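PDB 6NOB: beta-fructofuranosidase from Bifidobacterium adolescentis, which probably hydrolyses terminal, non-reducing beta-D-fructofuranoside residues, as in sucrose. Local coordinates for residues I7-G12 / P103-L108; Y14-L19 / L79-D84; V30-D35 / T66-G71; D84-G89 / D245-R250; N88-V93 / H173-L178. One frame throughout, in Å; residues are numbered along the deposited sequence.

In the fold
Contacts 1, 2 and 3 belong to the N-terminal beta-sandwich, whereas contacts 4 and 5 join that region to the part of the chain expected to form the catalytic beta-propeller. Contacts 1 and 3 share one four-stranded sheet through the neighbouring strands 5-10 and 64-70; contacts 2 and 5 both reach the other, through 72-80 and 91-92. Contact 1 lies at the surface and relies on a side-chain amide. Contacts 2 and 3, partly buried, are strand pairings, the first ending in a salt bridge and the second regular throughout. Contacts 4 and 5, sharing Asn88 and Gly89, are buried; leucine and valine methyls dominate contact 4, and contact 5 adds one backbone bond.

Contact 1 (I7-G12 / P103-L108); sequences ISVETG and PAQPTL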
# COMPACT_ATOMS: atom_id res chain seq x y z
N ILE A 7 30.73 13.77 1.39
CA ILE A 7 30.78 12.48 0.69
C ILE A 7 31.31 12.70 -0.72
O ILE A 7 31.35 13.82 -1.23
CB ILE A 7 29.41 11.77 0.63
CG1 ILE A 7 28.42 12.59 -0.21
CG2 ILE A 7 28.86 11.50 2.02
CD1 ILE A 7 27.17 11.82 -0.60
N SER A 8 31.72 11.60 -1.35
CA SER A 8 32.18 11.59 -2.73
C SER A 8 31.24 10.75 -3.58
O SER A 8 30.82 9.67 -3.16
CB SER A 8 33.61 11.05 -2.83
OG SER A 8 34.29 11.62 -3.94
N VAL A 9 30.92 11.24 -4.78
CA VAL A 9 29.88 10.65 -5.62
C VAL A 9 30.38 10.60 -7.06
O VAL A 9 30.85 11.61 -7.60
CB VAL A 9 28.56 11.44 -5.55
CG1 VAL A 9 27.61 11.01 -6.65
CG2 VAL A 9 27.92 11.28 -4.18
N GLU A 10 30.27 9.43 -7.69
CA GLU A 10 30.56 9.27 -9.11
C GLU A 10 29.26 9.37 -9.89
O GLU A 10 28.33 8.59 -9.66
CB GLU A 10 31.24 7.93 -9.38
CG GLU A 10 32.51 7.71 -8.58
CD GLU A 10 33.15 6.37 -8.87
OE1 GLU A 10 33.72 6.20 -9.96
OE2 GLU A 10 33.07 5.48 -8.00
N THR A 11 29.19 10.34 -10.81
CA THR A 11 27.92 10.67 -11.44
C THR A 11 27.54 9.72 -12.57
O THR A 11 26.35 9.52 -12.82
CB THR A 11 27.96 12.11 -11.97
OG1 THR A 11 29.05 12.25 -12.90
CG2 THR A 11 28.15 13.09 -10.82
N GLY A 12 28.52 9.13 -13.25
CA GLY A 12 28.20 8.26 -14.37
C GLY A 12 27.47 9.03 -15.45
O GLY A 12 27.89 10.12 -15.86
N PRO A 103 27.95 2.71 2.15
CA PRO A 103 28.82 3.75 1.58
C PRO A 103 28.00 4.86 0.94
O PRO A 103 26.77 4.87 1.05
CB PRO A 103 29.64 2.98 0.54
CG PRO A 103 28.74 1.86 0.12
CD PRO A 103 27.98 1.46 1.36
N ALA A 104 28.67 5.79 0.25
CA ALA A 104 27.95 6.91 -0.36
C ALA A 104 27.00 6.43 -1.45
O ALA A 104 25.90 6.98 -1.61
CB ALA A 104 28.95 7.92 -0.92
N GLN A 105 27.40 5.41 -2.21
CA GLN A 105 26.60 4.88 -3.31
C GLN A 105 26.49 3.37 -3.16
O GLN A 105 27.22 2.61 -3.82
CB GLN A 105 27.21 5.27 -4.66
CG GLN A 105 27.19 6.77 -4.92
CD GLN A 105 28.01 7.17 -6.12
OE1 GLN A 105 29.24 7.18 -6.07
NE2 GLN A 105 27.34 7.52 -7.21
N PRO A 106 25.59 2.89 -2.30
CA PRO A 106 25.47 1.45 -2.07
C PRO A 106 24.77 0.74 -3.22
O PRO A 106 23.86 1.28 -3.85
CB PRO A 106 24.64 1.37 -0.79
CG PRO A 106 23.79 2.59 -0.83
CD PRO A 106 24.64 3.66 -1.48
N THR A 107 25.21 -0.49 -3.47
CA THR A 107 24.58 -1.33 -4.48
C THR A 107 23.20 -1.78 -4.00
O THR A 107 22.84 -1.66 -2.83
CB THR A 107 25.44 -2.55 -4.78
OG1 THR A 107 25.59 -3.34 -3.60
CG2 THR A 107 26.82 -2.13 -5.29
N LEU A 108 22.42 -2.32 -4.95
CA LEU A 108 21.13 -2.90 -4.59
C LEU A 108 21.30 -4.03 -3.59
O LEU A 108 20.48 -4.20 -2.67
CB LEU A 108 20.41 -3.39 -5.84
CG LEU A 108 19.74 -2.34 -6.73
CD1 LEU A 108 19.18 -2.97 -7.99
CD2 LEU A 108 18.65 -1.60 -5.96
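The carboxamide of Gln105 is hydrogen-bonded to both backbone polar groups of Glu10. Its OE1 accepts from Glu10 N at 3.0 Å in an almost straight bond (174°), while its NE2 donates to Glu10 O at 2.9 Å. That carbonyl oxygen lies only 5° out of the amide plane, as suits an NE2 hydrogen. Glutamine is apt here because it offers a donor and an acceptor side by side; its chi2 of 169° sets CD anti to CA, so the amide carbon stands well out from the loop. Strand 5-10 is the outermost strand of one sheet of the N-terminal beta-sandwich; on its other side it pairs with 64-70 through bonds such as Ile7 with Val67. The amide thus imitates, at the end of this edge, the donor-acceptor pair that a further strand would present.

The remaining contacts are van der Waals. Val9 CG1 reaches Gln105 NE2 at 3.5 Å, the valine lying across the glutamine chain, and Leu79 also packs on this glutamine. The small methyl of Ala104 fits close to the backbone, with its CB 3.4 Å from Ser8 O and 4.2 Å from Ile7 CB.

Contact 2 (Y14-L19 / L79-D84); sequences YRQLDL and LSECDD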
# COMPACT_ATOMS: atom_id res chain seq x y z
N TYR A 14 24.45 10.27 -15.09
CA TYR A 14 23.42 11.09 -14.47
C TYR A 14 23.82 12.56 -14.49
O TYR A 14 25.00 12.91 -14.49
CB TYR A 14 23.16 10.62 -13.03
CG TYR A 14 22.49 9.27 -12.98
CD1 TYR A 14 23.23 8.09 -13.05
CD2 TYR A 14 21.11 9.17 -12.90
CE1 TYR A 14 22.61 6.86 -13.02
CE2 TYR A 14 20.48 7.94 -12.87
CZ TYR A 14 21.23 6.79 -12.93
OH TYR A 14 20.60 5.56 -12.90
N ARG A 15 22.80 13.42 -14.51
CA ARG A 15 23.01 14.86 -14.64
C ARG A 15 22.51 15.66 -13.45
O ARG A 15 22.67 16.88 -13.43
CB ARG A 15 22.30 15.38 -15.90
CG ARG A 15 22.71 14.70 -17.20
CD ARG A 15 21.87 15.23 -18.35
NE ARG A 15 22.29 14.70 -19.64
CZ ARG A 15 21.81 13.59 -20.19
NH1 ARG A 15 20.88 12.88 -19.55
NH2 ARG A 15 22.25 13.18 -21.37
N GLN A 16 21.92 15.01 -12.45
CA GLN A 16 21.23 15.72 -11.39
C GLN A 16 21.38 14.95 -10.08
O GLN A 16 21.30 13.72 -10.07
CB GLN A 16 19.75 15.91 -11.74
CG GLN A 16 18.94 16.69 -10.74
CD GLN A 16 17.52 16.90 -11.22
OE1 GLN A 16 17.29 17.47 -12.29
NE2 GLN A 16 16.55 16.43 -10.44
N LEU A 17 21.60 15.69 -9.00
CA LEU A 17 21.74 15.12 -7.66
C LEU A 17 20.62 15.66 -6.79
O LEU A 17 20.51 16.88 -6.59
CB LEU A 17 23.10 15.45 -7.06
CG LEU A 17 23.33 15.04 -5.60
CD1 LEU A 17 23.31 13.52 -5.45
CD2 LEU A 17 24.63 15.62 -5.08
N ASP A 18 19.79 14.77 -6.27
CA ASP A 18 18.64 15.14 -5.44
C ASP A 18 18.93 14.82 -3.98
O ASP A 18 19.34 13.70 -3.65
CB ASP A 18 17.38 14.40 -5.91
CG ASP A 18 16.85 14.93 -7.22
OD1 ASP A 18 17.42 14.59 -8.28
OD2 ASP A 18 15.85 15.68 -7.19
N LEU A 19 18.74 15.81 -3.11
CA LEU A 19 18.98 15.66 -1.69
C LEU A 19 17.78 16.18 -0.91
O LEU A 19 17.33 17.30 -1.15
CB LEU A 19 20.25 16.41 -1.26
CG LEU A 19 21.54 16.09 -2.02
CD1 LEU A 19 22.68 16.96 -1.54
CD2 LEU A 19 21.90 14.61 -1.89
N LEU A 79 20.84 10.07 -7.53
CA LEU A 79 21.16 10.63 -8.83
C LEU A 79 20.01 10.37 -9.79
O LEU A 79 19.35 9.34 -9.73
CB LEU A 79 22.44 10.00 -9.39
CG LEU A 79 23.78 10.39 -8.75
CD1 LEU A 79 24.88 9.46 -9.23
CD2 LEU A 79 24.12 11.84 -9.07
N SER A 80 19.78 11.33 -10.69
CA SER A 80 18.65 11.23 -11.60
C SER A 80 18.98 11.97 -12.90
O SER A 80 20.08 12.49 -13.08
CB SER A 80 17.38 11.78 -10.94
OG SER A 80 16.29 11.79 -11.85
N GLU A 81 18.00 11.99 -13.80
CA GLU A 81 18.08 12.70 -15.08
C GLU A 81 19.17 12.13 -15.99
O GLU A 81 19.89 12.87 -16.67
CB GLU A 81 18.28 14.20 -14.88
CG GLU A 81 17.06 14.89 -14.28
CD GLU A 81 15.78 14.58 -15.04
OE1 GLU A 81 14.76 14.28 -14.38
OE2 GLU A 81 15.79 14.64 -16.28
N CYS A 82 19.30 10.81 -16.00
CA CYS A 82 20.11 10.13 -16.99
C CYS A 82 19.31 9.95 -18.29
O CYS A 82 18.14 10.32 -18.38
CB CYS A 82 20.60 8.79 -16.44
SG CYS A 82 19.30 7.57 -16.20
N ASP A 83 19.97 9.42 -19.31
CA ASP A 83 19.26 9.01 -20.51
C ASP A 83 18.39 7.81 -20.18
O ASP A 83 18.79 6.91 -19.44
CB ASP A 83 20.23 8.67 -21.64
CG ASP A 83 20.87 9.90 -22.25
OD1 ASP A 83 20.42 11.02 -21.95
OD2 ASP A 83 21.84 9.74 -23.04
N ASP A 84 17.17 7.81 -20.73
CA ASP A 84 16.23 6.70 -20.56
C ASP A 84 15.97 6.42 -19.08
O ASP A 84 16.21 5.32 -18.57
CB ASP A 84 16.73 5.45 -21.29
CG ASP A 84 16.94 5.69 -22.78
OD1 ASP A 84 16.00 6.17 -23.45
OD2 ASP A 84 18.06 5.42 -23.27
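Gln16 and Ser80 form an antiparallel hydrogen-bonded pair and Leu17 and Leu79 the non-hydrogen-bonded pair beside it, after which Arg15 and Gln16 both face Ser80. Ser80 N donates to Gln16 O at 2.9 Å; in return, Ser80 O takes Arg15 N at 3.2 Å and, weakly, Gln16 N.

Past the paired strands, Arg15 runs extended from CG to NE beside Glu81 O. Its NH1 donates to that carbonyl oxygen at 3.0 Å, and NH1 and NH2 together grip Asp83 OD1, the NH2 bond being 2.9 Å long. Both nitrogens come from the same face of the carboxylate, whereas OD1 stays near the guanidinium plane. One planar cation thus ties down a backbone oxygen and a negative charge.

Tyr14 packs its ring against Leu79 and Cys82. Cys82 CB sits over one ring face, 3.8 Å from the centroid, and chi1 of 68° swings Cys82 SG obliquely to the ring, 3.6 Å from Tyr14 CE2. Leu79 CB makes an off-centre CH-pi contact. Tyrosine suits the place, its flat ring meeting small apolar groups while its OH bonds to Gly89 O. Gln16 lies alongside Glu81, its OE1 3.3 Å from Glu81 CG; Gln16 NE2 is held by Asp18 OD1, and Glu81 OE1 is hydrogen-bonded to His248 NE2.

Doubling two residues against one, as Arg15 and Gln16 do opposite Ser80, is a classic beta bulge, here where two central strands of a beta-sandwich sheet part.

Contact 3 (V30-D35 / T66-G71); sequences VVTVAD and TVAASG
Val30 N donates to Ser70 O at 2.9 Å in a nearly straight bond (169°), and Ser70 N returns one to Val30 O. The same two-way exchange joins Thr32 with Ala68 and Ala34 with Thr66, six bonds in all; Ala68 N to Thr32 O and Thr66 N to Ala34 O are each 2.9 Å. Between these hydrogen-bonded pairs stand the non-hydrogen-bonded pairs Val31 with Ala69 and Val33 with Val67. There, CA hydrogens lean on carbonyls: Val31 CA lies 3.3 Å from Ala68 O, and Val33 CA is equally close to Thr66 O.

This is a regular antiparallel ladder between two central strands, 162° apart in direction, in one sheet of the N-terminal beta-sandwich; strands 5-10 and 40-45 flank them. Residue types alternate with the two faces. Val31, Val33, Val67 and Ala69 are buried, and the valines meet the other sheet, Val31 on Leu19 and Phe55, Val67 on Leu17 and Leu19. Within the pair, Val31 CG1 and Val67 CG1 touch at 4.0 Å, each anti to its own backbone N, and the beta-branched shape suits an extended strand.

The opposite face carries Val30, Thr32, Ala34, Thr66, Ala68 and Ser70, mostly small or hydroxylated and all partly exposed. Thr32 OG1, turned between its N and carbonyl carbon (chi1 49°), rests 3.4 Å from Ala68 CB.

Since all the hydrogen bonds across the pair are backbone to backbone, the side chains need not match one another and are sorted instead by face, apolar within and more polar without.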
# COMPACT_ATOMS: atom_id res chain seq x y z
N VAL A 30 23.68 25.04 3.99
CA VAL A 30 24.25 25.08 2.65
C VAL A 30 24.61 23.67 2.19
O VAL A 30 25.01 22.81 2.98
CB VAL A 30 25.49 26.00 2.60
CG1 VAL A 30 25.93 26.24 1.16
CG2 VAL A 30 25.21 27.32 3.29
N VAL A 31 24.46 23.45 0.88
CA VAL A 31 25.00 22.29 0.19
C VAL A 31 25.87 22.80 -0.95
O VAL A 31 25.46 23.69 -1.70
CB VAL A 31 23.89 21.36 -0.35
CG1 VAL A 31 24.51 20.06 -0.85
CG2 VAL A 31 22.86 21.09 0.73
N THR A 32 27.06 22.22 -1.08
CA THR A 32 27.96 22.59 -2.16
C THR A 32 28.48 21.34 -2.85
O THR A 32 28.49 20.25 -2.29
CB THR A 32 29.14 23.44 -1.65
OG1 THR A 32 29.73 22.81 -0.51
CG2 THR A 32 28.66 24.83 -1.27
N VAL A 33 28.90 21.53 -4.10
CA VAL A 33 29.51 20.48 -4.91
C VAL A 33 30.82 21.01 -5.47
O VAL A 33 30.89 22.16 -5.91
CB VAL A 33 28.58 20.01 -6.05
CG1 VAL A 33 29.09 18.72 -6.66
CG2 VAL A 33 27.15 19.84 -5.55
N ALA A 34 31.85 20.17 -5.45
CA ALA A 34 33.17 20.53 -5.97
C ALA A 34 33.69 19.40 -6.84
O ALA A 34 33.37 18.23 -6.63
CB ALA A 34 34.16 20.82 -4.83
N ASP A 35 34.51 19.76 -7.83
CA ASP A 35 35.02 18.77 -8.77
C ASP A 35 36.19 18.01 -8.14
O ASP A 35 36.49 18.15 -6.95
CB ASP A 35 35.37 19.43 -10.11
CG ASP A 35 36.65 20.28 -10.05
OD1 ASP A 35 37.25 20.44 -8.97
OD2 ASP A 35 37.04 20.79 -11.11
N THR A 66 32.52 16.03 -5.00
CA THR A 66 32.48 16.05 -3.55
C THR A 66 31.27 16.87 -3.11
O THR A 66 31.14 18.04 -3.49
CB THR A 66 33.76 16.64 -2.96
OG1 THR A 66 34.86 15.77 -3.24
CG2 THR A 66 33.63 16.83 -1.46
N VAL A 67 30.39 16.26 -2.32
CA VAL A 67 29.18 16.90 -1.83
C VAL A 67 29.39 17.25 -0.36
O VAL A 67 29.77 16.39 0.44
CB VAL A 67 27.94 16.00 -2.02
CG1 VAL A 67 26.67 16.78 -1.71
CG2 VAL A 67 27.91 15.44 -3.43
N ALA A 68 29.14 18.51 -0.01
CA ALA A 68 29.40 19.01 1.33
C ALA A 68 28.13 19.62 1.90
O ALA A 68 27.45 20.41 1.23
CB ALA A 68 30.52 20.06 1.32
N ALA A 69 27.81 19.25 3.14
CA ALA A 69 26.66 19.79 3.86
C ALA A 69 27.14 20.53 5.10
O ALA A 69 28.11 20.12 5.75
CB ALA A 69 25.69 18.68 4.27
N SER A 70 26.47 21.63 5.42
CA SER A 70 26.75 22.37 6.64
C SER A 70 25.48 23.08 7.07
O SER A 70 24.82 23.73 6.25
CB SER A 70 27.88 23.39 6.43
OG SER A 70 28.45 23.80 7.67
N GLY A 71 25.13 22.94 8.34
CA GLY A 71 23.89 23.48 8.85
C GLY A 71 22.66 22.66 8.52
O GLY A 71 21.55 23.09 8.83

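Contact 4 (D84-G89 / D245-R250); sequences DLLDNG and DGVHVR
Val247 turns one methyl to Leu85 and the other to Leu86 of the short helix 85-88. Leu85 CG is anti to the backbone N (chi1 -165°), and its CD2 meets Val247 CG1 at 3.7 Å, the side chains crossing at about a right angle. Leu86 and Val247 instead slide past one another in opposite directions. In Leu86, chi2 of 179° sets CD1 anti to CA; CG and CD2 each lie 3.9 Å from Val247 CG2, and CD2 is 3.5 Å from Gly246 O. Long, branched leucines suit a helix face that meets a loop. Gly246 suits its positive phi of 83° and, lacking a CB, crowds neither Leu86 CD1 nor Asp245 O.

Asp245 shapes the loop from within: OD1 accepts from Val247 N and His248 N, an Asx turn and Asx motif, and OD2 from His248 ND1 at 2.9 Å. Val247 CG1 lies over the centre of the His248 ring.

The contact joins the segment after strand 72-80 of the N-terminal sandwich to a loop between strands 235-243 and 253-256 of what in this family is the catalytic propeller. No hydrogen bond crosses it: polar bonds stay inside the loop, and apolar contact does the joining.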
# COMPACT_ATOMS: atom_id res chain seq x y z
N ASP A 84 17.17 7.81 -20.73
CA ASP A 84 16.23 6.70 -20.56
C ASP A 84 15.97 6.42 -19.08
O ASP A 84 16.21 5.32 -18.57
CB ASP A 84 16.73 5.45 -21.29
CG ASP A 84 16.94 5.69 -22.78
OD1 ASP A 84 16.00 6.17 -23.45
OD2 ASP A 84 18.06 5.42 -23.27
N LEU A 85 15.48 7.45 -18.39
CA LEU A 85 15.25 7.36 -16.96
C LEU A 85 14.25 6.25 -16.62
O LEU A 85 14.39 5.59 -15.59
CB LEU A 85 14.75 8.70 -16.43
CG LEU A 85 14.77 8.97 -14.93
CD1 LEU A 85 16.09 8.55 -14.32
CD2 LEU A 85 14.50 10.44 -14.68
N LEU A 86 13.25 6.03 -17.49
CA LEU A 86 12.25 5.00 -17.23
C LEU A 86 12.86 3.61 -17.20
O LEU A 86 12.34 2.72 -16.51
CB LEU A 86 11.16 5.06 -18.30
CG LEU A 86 9.97 5.97 -18.07
CD1 LEU A 86 9.05 5.88 -19.28
CD2 LEU A 86 9.24 5.59 -16.80
N ASP A 87 13.94 3.39 -17.95
CA ASP A 87 14.57 2.08 -18.00
C ASP A 87 15.72 1.93 -17.02
O ASP A 87 15.92 0.85 -16.46
CB ASP A 87 15.08 1.80 -19.42
CG ASP A 87 13.96 1.77 -20.45
OD1 ASP A 87 12.91 1.15 -20.18
OD2 ASP A 87 14.13 2.38 -21.52
N ASN A 88 16.48 3.00 -16.79
CA ASN A 88 17.62 2.93 -15.88
C ASN A 88 17.24 3.28 -14.45
O ASN A 88 17.81 2.71 -13.51
CB ASN A 88 18.73 3.87 -16.35
CG ASN A 88 19.29 3.47 -17.68
OD1 ASN A 88 19.98 2.46 -17.80
ND2 ASN A 88 18.98 4.25 -18.71
N GLY A 89 16.31 4.20 -14.26
CA GLY A 89 15.91 4.62 -12.93
C GLY A 89 16.98 5.47 -12.26
O GLY A 89 18.03 5.78 -12.82
N ASP A 245 5.25 12.31 -19.34
CA ASP A 245 6.38 11.56 -19.86
C ASP A 245 6.68 10.30 -19.04
O ASP A 245 7.72 9.67 -19.26
CB ASP A 245 7.62 12.45 -19.96
CG ASP A 245 8.11 12.95 -18.60
OD1 ASP A 245 7.51 12.60 -17.56
OD2 ASP A 245 9.10 13.71 -18.59
N GLY A 246 5.81 9.93 -18.11
CA GLY A 246 6.03 8.76 -17.30
C GLY A 246 6.93 8.96 -16.10
O GLY A 246 7.13 8.01 -15.33
N VAL A 247 7.48 10.16 -15.90
CA VAL A 247 8.43 10.40 -14.82
C VAL A 247 8.06 11.66 -14.03
O VAL A 247 7.91 11.60 -12.80
CB VAL A 247 9.87 10.52 -15.37
CG1 VAL A 247 10.83 10.89 -14.26
CG2 VAL A 247 10.29 9.22 -16.03
N HIS A 248 7.91 12.79 -14.71
CA HIS A 248 7.75 14.08 -14.06
C HIS A 248 6.28 14.47 -13.95
O HIS A 248 5.46 14.15 -14.81
CB HIS A 248 8.51 15.16 -14.82
CG HIS A 248 9.97 14.86 -15.00
ND1 HIS A 248 10.47 14.29 -16.14
CD2 HIS A 248 11.02 15.06 -14.17
CE1 HIS A 248 11.78 14.14 -16.02
NE2 HIS A 248 12.14 14.60 -14.83
N VAL A 249 5.95 15.19 -12.86
CA VAL A 249 4.60 15.69 -12.63
C VAL A 249 4.49 17.09 -13.22
O VAL A 249 5.47 17.82 -13.34
CB VAL A 249 4.24 15.68 -11.13
CG1 VAL A 249 4.95 16.81 -10.39
CG2 VAL A 249 2.74 15.77 -10.94
N ARG A 250 3.27 17.45 -13.60
CA ARG A 250 2.94 18.79 -14.08
C ARG A 250 1.89 19.41 -13.16
O ARG A 250 1.55 18.86 -12.11
CB ARG A 250 2.47 18.73 -15.54
CG ARG A 250 3.60 18.45 -16.51
CD ARG A 250 4.75 19.43 -16.29
NE ARG A 250 5.83 19.24 -17.25
CZ ARG A 250 6.79 20.14 -17.48
NH1 ARG A 250 6.80 21.29 -16.82
NH2 ARG A 250 7.73 19.88 -18.37

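Contact 5 (N88-V93 / H173-L178); sequences NGVRYV and HLPVFL
The first torsion of Val90, -61°, turns its two methyls to different partners in 173-178: CG1, anti to the carbonyl carbon, goes to Pro175, while CG2, between the backbone N and the carbonyl carbon, goes to His173. The contact is a seam between the N-terminal beta-sandwich, to which strand 91-92 belongs, and a sheet of what in this family is the catalytic five-bladed beta-propeller, where strand 172-173 pairs with 159-165.

A single hydrogen bond crosses it, from Val90 N to His173 O, 2.9 Å long and 158° at the hydrogen. Just before it, Gly89 follows helix 85-88 with a positive phi (72°), and its CA lies 3.0 Å from the same oxygen. Glycine suits the place on both counts, since it tolerates such a phi and has no CB to meet the carbonyl.

His173 gives its CB to the contact, 3.9 Å from Val90 CG2. The imidazole lies among aromatic rings, nearly parallel to Trp636 and inclined to Phe122 and Phe125, with NE2 weakly hydrogen-bonded to Tyr112 OH and a bound ethanediol, probably from the crystallisation liquor, close by. Leu174 brings CD2 within 4.3 Å of Gly89 CA and also packs on His162 and Val164 of strand 159-165.

Proline offers a compact apolar ring beside the valine: Val90 CG1 is 3.7 Å from Pro175 CG and 3.8 Å from Pro175 CD.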
# COMPACT_ATOMS: atom_id res chain seq x y z
N ASN A 88 16.48 3.00 -16.79
CA ASN A 88 17.62 2.93 -15.88
C ASN A 88 17.24 3.28 -14.45
O ASN A 88 17.81 2.71 -13.51
CB ASN A 88 18.73 3.87 -16.35
CG ASN A 88 19.29 3.47 -17.68
OD1 ASN A 88 19.98 2.46 -17.80
ND2 ASN A 88 18.98 4.25 -18.71
N GLY A 89 16.31 4.20 -14.26
CA GLY A 89 15.91 4.62 -12.93
C GLY A 89 16.98 5.47 -12.26
O GLY A 89 18.03 5.78 -12.82
N VAL A 90 16.67 5.85 -11.02
CA VAL A 90 17.59 6.64 -10.21
C VAL A 90 18.57 5.71 -9.52
O VAL A 90 18.36 4.49 -9.47
CB VAL A 90 16.83 7.50 -9.18
CG1 VAL A 90 15.89 8.47 -9.87
CG2 VAL A 90 16.07 6.61 -8.20
N ARG A 91 19.66 6.27 -8.99
CA ARG A 91 20.63 5.52 -8.19
C ARG A 91 20.75 6.20 -6.84
O ARG A 91 21.03 7.40 -6.77
CB ARG A 91 21.99 5.45 -8.88
CG ARG A 91 21.99 4.71 -10.20
CD ARG A 91 21.50 3.28 -10.05
NE ARG A 91 21.72 2.50 -11.27
CZ ARG A 91 20.88 2.45 -12.29
N TYR A 92 20.53 5.43 -5.78
CA TYR A 92 20.48 6.00 -4.44
C TYR A 92 21.83 6.60 -4.04
O TYR A 92 22.89 6.06 -4.38
CB TYR A 92 20.06 4.93 -3.43
CG TYR A 92 19.78 5.48 -2.05
CD1 TYR A 92 18.64 6.24 -1.81
CD2 TYR A 92 20.66 5.26 -1.00
CE1 TYR A 92 18.38 6.75 -0.55
CE2 TYR A 92 20.40 5.77 0.26
CZ TYR A 92 19.26 6.51 0.48
OH TYR A 92 19.00 7.01 1.73
N VAL A 93 21.77 7.72 -3.33
CA VAL A 93 22.94 8.39 -2.77
C VAL A 93 22.75 8.49 -1.27
O VAL A 93 21.73 9.00 -0.80
CB VAL A 93 23.16 9.78 -3.39
CG1 VAL A 93 24.26 10.52 -2.65
CG2 VAL A 93 23.52 9.65 -4.87
N HIS A 173 13.35 2.11 -9.72
CA HIS A 173 13.03 3.29 -8.92
C HIS A 173 13.12 4.57 -9.75
O HIS A 173 14.05 4.75 -10.53
CB HIS A 173 13.98 3.40 -7.73
CG HIS A 173 13.82 2.31 -6.72
ND1 HIS A 173 12.81 2.31 -5.78
CD2 HIS A 173 14.53 1.18 -6.50
CE1 HIS A 173 12.91 1.24 -5.02
NE2 HIS A 173 13.95 0.53 -5.43
N LEU A 174 12.15 5.46 -9.55
CA LEU A 174 12.05 6.72 -10.28
C LEU A 174 12.16 7.89 -9.31
O LEU A 174 12.17 7.67 -8.09
CB LEU A 174 10.73 6.76 -11.06
CG LEU A 174 10.69 5.80 -12.25
CD1 LEU A 174 9.37 5.91 -12.99
CD2 LEU A 174 11.86 6.07 -13.19
N PRO A 175 12.29 9.13 -9.78
CA PRO A 175 12.38 10.26 -8.84
C PRO A 175 11.08 10.48 -8.07
O PRO A 175 10.00 10.05 -8.47
CB PRO A 175 12.68 11.46 -9.75
CG PRO A 175 13.25 10.87 -10.98
CD PRO A 175 12.54 9.56 -11.16
N VAL A 176 11.22 11.16 -6.93
CA VAL A 176 10.06 11.53 -6.12
C VAL A 176 9.10 12.35 -6.97
O VAL A 176 9.50 13.29 -7.67
CB VAL A 176 10.51 12.29 -4.86
CG1 VAL A 176 9.32 12.96 -4.19
CG2 VAL A 176 11.20 11.34 -3.90
N PHE A 177 7.82 11.99 -6.91
CA PHE A 177 6.81 12.48 -7.85
C PHE A 177 6.04 13.69 -7.34
O PHE A 177 5.99 14.72 -8.01
CB PHE A 177 5.85 11.34 -8.19
CG PHE A 177 4.87 11.68 -9.27
CD1 PHE A 177 5.30 11.82 -10.58
CD2 PHE A 177 3.53 11.85 -8.98
CE1 PHE A 177 4.41 12.13 -11.58
CE2 PHE A 177 2.63 12.16 -9.98
CZ PHE A 177 3.07 12.30 -11.28
N LEU A 178 5.42 13.58 -6.16
CA LEU A 178 4.71 14.69 -5.55
C LEU A 178 5.26 14.93 -4.15
O LEU A 178 5.84 14.04 -3.53
CB LEU A 178 3.20 14.43 -5.48
CG LEU A 178 2.44 14.61 -6.80
CD1 LEU A 178 1.11 13.87 -6.75
CD2 LEU A 178 2.23 16.08 -7.11